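Local coordinates for S.cerevisiae chromosome XVI reading frame ORF YPL253c (Saccharomyces cerevisiae, PDB 2O0A), which recruits the minus-end-directed motor Kar3 to microtubules, targets or maintains it at the spindle pole body, and with it cross-links antiparallel microtubules, at residues Met26-Leu37 / Lys263-Ser273. Numbering follows the deposited sequence.
Sequences MRCYAYVMEQNL and KSFFLLNLNDS. With EDO (1,2-ethanediol), chain B.
Tyr29 and Phe265 stack across two parallel strands, 27-32 and 265-270, in the central mixed sheet of Vik1's C-terminal domain, a kinesin motor fold without a nucleotide site. The strand axes diverge by 20°, and strand 265-270 pairs on its other edge with strand 94-99. Six backbone bonds, none longer than 2.9 Å, set the register, running from Phe266 N to Arg27 O at one end to Met33 N to Leu270 O at the other.

The rings form an offset stack, nearly parallel with planes 8° apart, and Phe265 CZ lies 3.3 Å from Tyr29 CD2. Phe265 has its CG anti to the backbone N (chi1 -173°), which carries the ring across to the face of Tyr29. With alanine at Tyr29, that face of Phe265 is likely to lose its stacking partner, and a gap would probably open beside Arg27 CB, which lies at the tyrosine ring's edge.

Followed outward, Arg27 rests its CB 3.6 Å from Ser264 O, keeps CG near the same carbonyl, and brings CD to Phe265 CD1 at 3.8 Å. The chain runs extended from CG to NE, and NH1 then donates in the guanidinium plane to a water that also takes the Arg27 N-H and gives a proton to Ser264 O. Although NH1 lies close to Lys263 NZ, Glu21 OE2 forms salt bridges to both Arg27 NH2 and Lys263 NZ, probably offsetting the like charges.

On the opposite sheet face, packed by helix 276-289, Met26 SD approaches the edge of Phe266, 3.8 Å from CE2, in a Met-aromatic contact. Back on the Tyr29 side, ethanediol, probably from the crystallisation liquor, places C1 over one face of Tyr31 while its O1 donates to Asn269 OD1 at 3.0 Å.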
loop_
_atom_site.group_PDB
_atom_site.type_symbol
_atom_site.label_atom_id
_atom_site.label_comp_id
_atom_site.label_asym_id
_atom_site.label_seq_id
_atom_site.Cartn_x
_atom_site.Cartn_y
_atom_site.Cartn_z
ATOM N N MET A 26 -3.960 12.985 -4.357
ATOM C CA MET A 26 -4.099 11.621 -3.848
ATOM C C MET A 26 -3.013 10.755 -4.485
ATOM O O MET A 26 -2.951 10.622 -5.715
ATOM C CB MET A 26 -5.494 11.059 -4.150
ATOM C CG MET A 26 -5.669 9.604 -3.752
ATOM S SD MET A 26 -5.399 9.348 -1.986
ATOM C CE MET A 26 -6.858 10.116 -1.314
ATOM N N ARG A 27 -2.153 10.173 -3.646
ATOM C CA ARG A 27 -1.008 9.403 -4.128
ATOM C C ARG A 27 -1.450 8.127 -4.826
ATOM O O ARG A 27 -2.219 7.332 -4.278
ATOM C CB ARG A 27 -0.082 9.051 -2.960
ATOM C CG ARG A 27 0.768 10.193 -2.493
ATOM C CD ARG A 27 1.456 9.864 -1.174
ATOM N NE ARG A 27 2.285 10.987 -0.747
ATOM C CZ ARG A 27 1.827 12.055 -0.102
ATOM N NH1 ARG A 27 0.534 12.173 0.182
ATOM N NH2 ARG A 27 2.661 13.019 0.250
ATOM N N CYS A 28 -0.964 7.953 -6.057
ATOM C CA CYS A 28 -1.252 6.763 -6.862
ATOM C C CYS A 28 -0.038 6.456 -7.727
ATOM O O CYS A 28 0.367 7.248 -8.587
ATOM C CB CYS A 28 -2.508 6.966 -7.697
ATOM S SG CYS A 28 -3.067 5.487 -8.556
ATOM N N TYR A 29 0.581 5.314 -7.444
ATOM C CA TYR A 29 1.815 4.910 -8.084
ATOM C C TYR A 29 1.600 3.626 -8.837
ATOM O O TYR A 29 0.866 2.773 -8.364
ATOM C CB TYR A 29 2.871 4.676 -7.004
ATOM C CG TYR A 29 3.381 5.966 -6.394
ATOM C CD1 TYR A 29 4.638 6.438 -6.732
ATOM C CD2 TYR A 29 2.607 6.709 -5.477
ATOM C CE1 TYR A 29 5.134 7.619 -6.181
ATOM C CE2 TYR A 29 3.096 7.894 -4.923
ATOM C CZ TYR A 29 4.349 8.331 -5.283
ATOM O OH TYR A 29 4.851 9.499 -4.743
ATOM N N ALA A 30 2.225 3.494 -10.008
ATOM C CA ALA A 30 2.169 2.241 -10.764
ATOM C C ALA A 30 3.499 1.528 -10.633
ATOM O O ALA A 30 4.553 2.125 -10.869
ATOM C CB ALA A 30 1.866 2.526 -12.241
ATOM N N TYR A 31 3.461 0.258 -10.248
ATOM C CA TYR A 31 4.657 -0.552 -10.104
ATOM C C TYR A 31 4.507 -1.645 -11.155
ATOM O O TYR A 31 3.656 -2.523 -11.026
ATOM C CB TYR A 31 4.682 -1.107 -8.679
ATOM C CG TYR A 31 5.966 -1.731 -8.187
ATOM C CD1 TYR A 31 7.189 -1.550 -8.849
ATOM C CD2 TYR A 31 5.970 -2.462 -7.003
ATOM C CE1 TYR A 31 8.360 -2.127 -8.358
ATOM C CE2 TYR A 31 7.121 -3.024 -6.504
ATOM C CZ TYR A 31 8.318 -2.852 -7.176
ATOM O OH TYR A 31 9.440 -3.452 -6.649
ATOM N N VAL A 32 5.322 -1.584 -12.201
ATOM C CA VAL A 32 4.970 -2.284 -13.442
ATOM C C VAL A 32 6.001 -3.319 -13.860
ATOM O O VAL A 32 7.206 -3.092 -13.700
ATOM C CB VAL A 32 4.717 -1.282 -14.612
ATOM C CG1 VAL A 32 3.654 -0.242 -14.249
ATOM C CG2 VAL A 32 6.015 -0.624 -15.084
ATOM N N MET A 33 5.526 -4.449 -14.390
ATOM C CA MET A 33 6.398 -5.448 -15.005
ATOM C C MET A 33 6.245 -5.354 -16.529
ATOM O O MET A 33 5.439 -6.080 -17.113
ATOM C CB MET A 33 6.067 -6.857 -14.502
ATOM C CG MET A 33 6.561 -7.111 -13.103
ATOM S SD MET A 33 8.328 -7.421 -13.101
ATOM C CE MET A 33 8.341 -9.184 -12.801
ATOM N N GLU A 34 6.990 -4.418 -17.134
ATOM C CA GLU A 34 6.828 -4.049 -18.540
ATOM C C GLU A 34 6.922 -5.275 -19.455
ATOM O O GLU A 34 6.175 -5.392 -20.432
ATOM C CB GLU A 34 7.855 -2.976 -18.965
ATOM C CG GLU A 34 7.743 -2.612 -20.452
ATOM C CD GLU A 34 8.590 -1.441 -20.884
ATOM O OE1 GLU A 34 9.081 -0.674 -20.035
ATOM O OE2 GLU A 34 8.737 -1.279 -22.107
ATOM N N GLN A 35 7.823 -6.191 -19.127
ATOM C CA GLN A 35 8.072 -7.349 -19.984
ATOM C C GLN A 35 6.879 -8.304 -20.035
ATOM O O GLN A 35 6.756 -9.108 -20.968
ATOM C CB GLN A 35 9.368 -8.057 -19.564
ATOM C CG GLN A 35 9.235 -8.950 -18.343
ATOM C CD GLN A 35 9.224 -8.204 -17.006
ATOM O OE1 GLN A 35 9.347 -6.974 -16.934
ATOM N NE2 GLN A 35 9.059 -8.963 -15.931
ATOM N N ASN A 36 5.993 -8.210 -19.041
ATOM C CA ASN A 36 4.782 -9.042 -19.004
ATOM C C ASN A 36 3.496 -8.284 -19.319
ATOM O O ASN A 36 2.390 -8.798 -19.118
ATOM C CB ASN A 36 4.675 -9.788 -17.669
ATOM C CG ASN A 36 5.813 -10.762 -17.466
ATOM O OD1 ASN A 36 6.561 -11.087 -18.408
ATOM N ND2 ASN A 36 5.957 -11.243 -16.239
ATOM N N LEU A 37 3.656 -7.073 -19.832
ATOM C CA LEU A 37 2.536 -6.233 -20.214
ATOM C C LEU A 37 2.500 -6.091 -21.738
ATOM O O LEU A 37 3.484 -6.418 -22.414
ATOM C CB LEU A 37 2.630 -4.866 -19.516
ATOM C CG LEU A 37 2.342 -4.898 -18.009
ATOM C CD1 LEU A 37 2.692 -3.548 -17.376
ATOM C CD2 LEU A 37 0.865 -5.265 -17.756
ATOM N N LYS A 263 -3.858 9.296 5.932
ATOM C CA LYS A 263 -3.125 9.631 4.721
ATOM C C LYS A 263 -3.022 8.362 3.889
ATOM O O LYS A 263 -2.755 7.299 4.431
ATOM C CB LYS A 263 -1.709 10.120 5.028
ATOM C CG LYS A 263 -1.617 11.403 5.837
ATOM C CD LYS A 263 -1.972 12.603 4.990
ATOM C CE LYS A 263 -0.822 13.057 4.115
ATOM N NZ LYS A 263 -1.217 14.262 3.307
ATOM N N SER A 264 -3.228 8.497 2.581
ATOM C CA SER A 264 -3.249 7.336 1.672
ATOM C C SER A 264 -2.131 7.297 0.636
ATOM O O SER A 264 -1.616 8.316 0.169
ATOM C CB SER A 264 -4.592 7.239 0.920
ATOM O OG SER A 264 -5.697 7.094 1.792
ATOM N N PHE A 265 -1.784 6.075 0.251
ATOM C CA PHE A 265 -0.832 5.847 -0.825
ATOM C C PHE A 265 -1.359 4.644 -1.588
ATOM O O PHE A 265 -1.325 3.519 -1.071
ATOM C CB PHE A 265 0.539 5.535 -0.199
ATOM C CG PHE A 265 1.700 5.425 -1.174
ATOM C CD1 PHE A 265 2.794 6.291 -1.050
ATOM C CD2 PHE A 265 1.763 4.402 -2.143
ATOM C CE1 PHE A 265 3.918 6.182 -1.887
ATOM C CE2 PHE A 265 2.877 4.299 -2.995
ATOM C CZ PHE A 265 3.959 5.189 -2.859
ATOM N N PHE A 266 -1.849 4.859 -2.812
ATOM C CA PHE A 266 -2.318 3.734 -3.628
ATOM C C PHE A 266 -1.181 3.219 -4.487
ATOM O O PHE A 266 -0.477 3.994 -5.133
ATOM C CB PHE A 266 -3.498 4.162 -4.509
ATOM C CG PHE A 266 -4.783 4.344 -3.749
ATOM C CD1 PHE A 266 -5.712 3.304 -3.671
ATOM C CD2 PHE A 266 -5.058 5.546 -3.079
ATOM C CE1 PHE A 266 -6.915 3.480 -2.959
ATOM C CE2 PHE A 266 -6.262 5.712 -2.364
ATOM C CZ PHE A 266 -7.178 4.685 -2.311
ATOM N N LEU A 267 -1.026 1.900 -4.499
ATOM C CA LEU A 267 0.003 1.232 -5.265
ATOM C C LEU A 267 -0.678 0.241 -6.212
ATOM O O LEU A 267 -1.370 -0.674 -5.761
ATOM C CB LEU A 267 0.979 0.498 -4.329
ATOM C CG LEU A 267 2.131 -0.206 -5.047
ATOM C CD1 LEU A 267 3.027 0.781 -5.808
ATOM C CD2 LEU A 267 2.968 -1.053 -4.059
ATOM N N LEU A 268 -0.514 0.457 -7.513
ATOM C CA LEU A 268 -1.133 -0.427 -8.501
ATOM C C LEU A 268 -0.061 -1.293 -9.122
ATOM O O LEU A 268 0.838 -0.799 -9.788
ATOM C CB LEU A 268 -1.918 0.372 -9.551
ATOM C CG LEU A 268 -3.337 0.712 -9.050
ATOM C CD1 LEU A 268 -3.331 1.677 -7.864
ATOM C CD2 LEU A 268 -4.163 1.303 -10.161
ATOM N N ASN A 269 -0.144 -2.590 -8.861
ATOM C CA ASN A 269 0.864 -3.531 -9.345
ATOM C C ASN A 269 0.407 -4.112 -10.668
ATOM O O ASN A 269 -0.532 -4.912 -10.706
ATOM C CB ASN A 269 1.118 -4.637 -8.315
ATOM C CG ASN A 269 1.679 -4.091 -7.020
ATOM O OD1 ASN A 269 2.880 -3.803 -6.916
ATOM N ND2 ASN A 269 0.811 -3.944 -6.010
ATOM N N LEU A 270 1.080 -3.709 -11.742
ATOM C CA LEU A 270 0.647 -4.055 -13.093
ATOM C C LEU A 270 1.600 -5.081 -13.679
ATOM O O LEU A 270 2.732 -4.769 -14.030
ATOM C CB LEU A 270 0.564 -2.801 -13.976
ATOM C CG LEU A 270 -0.193 -1.559 -13.483
ATOM C CD1 LEU A 270 -0.161 -0.489 -14.559
ATOM C CD2 LEU A 270 -1.646 -1.866 -13.064
ATOM N N ASN A 271 1.137 -6.322 -13.764
ATOM C CA ASN A 271 1.985 -7.408 -14.230
ATOM C C ASN A 271 1.174 -8.434 -14.994
ATOM O O ASN A 271 1.594 -9.574 -15.151
ATOM C CB ASN A 271 2.672 -8.071 -13.033
ATOM C CG ASN A 271 1.713 -8.898 -12.197
ATOM O OD1 ASN A 271 0.497 -8.663 -12.204
ATOM N ND2 ASN A 271 2.249 -9.885 -11.485
ATOM N N ASP A 272 0.010 -8.006 -15.467
ATOM C CA ASP A 272 -1.032 -8.911 -15.926
ATOM C C ASP A 272 -1.762 -8.262 -17.102
ATOM O O ASP A 272 -2.613 -7.390 -16.921
ATOM C CB ASP A 272 -1.986 -9.129 -14.750
ATOM C CG ASP A 272 -3.023 -10.190 -15.004
ATOM O OD1 ASP A 272 -2.899 -10.971 -15.975
ATOM O OD2 ASP A 272 -3.975 -10.241 -14.195
ATOM N N SER A 273 -1.442 -8.694 -18.320
ATOM C CA SER A 273 -2.043 -8.071 -19.492
ATOM C C SER A 273 -3.574 -8.073 -19.526
ATOM O O SER A 273 -4.186 -7.076 -19.890
ATOM C CB SER A 273 -1.482 -8.690 -20.767
ATOM O OG SER A 273 -0.132 -8.308 -20.911
HETATM C C1 EDO B . 5.018 -5.112 -9.305
HETATM O O1 EDO B . 4.920 -5.691 -8.005
HETATM C C2 EDO B . 4.286 -6.014 -10.304
HETATM O O2 EDO B . 4.227 -7.350 -9.769
HETATM O O HOH W 1 -1.984 10.817 -0.736
HETATM O O HOH W 2 0.434 -10.640 -18.850
#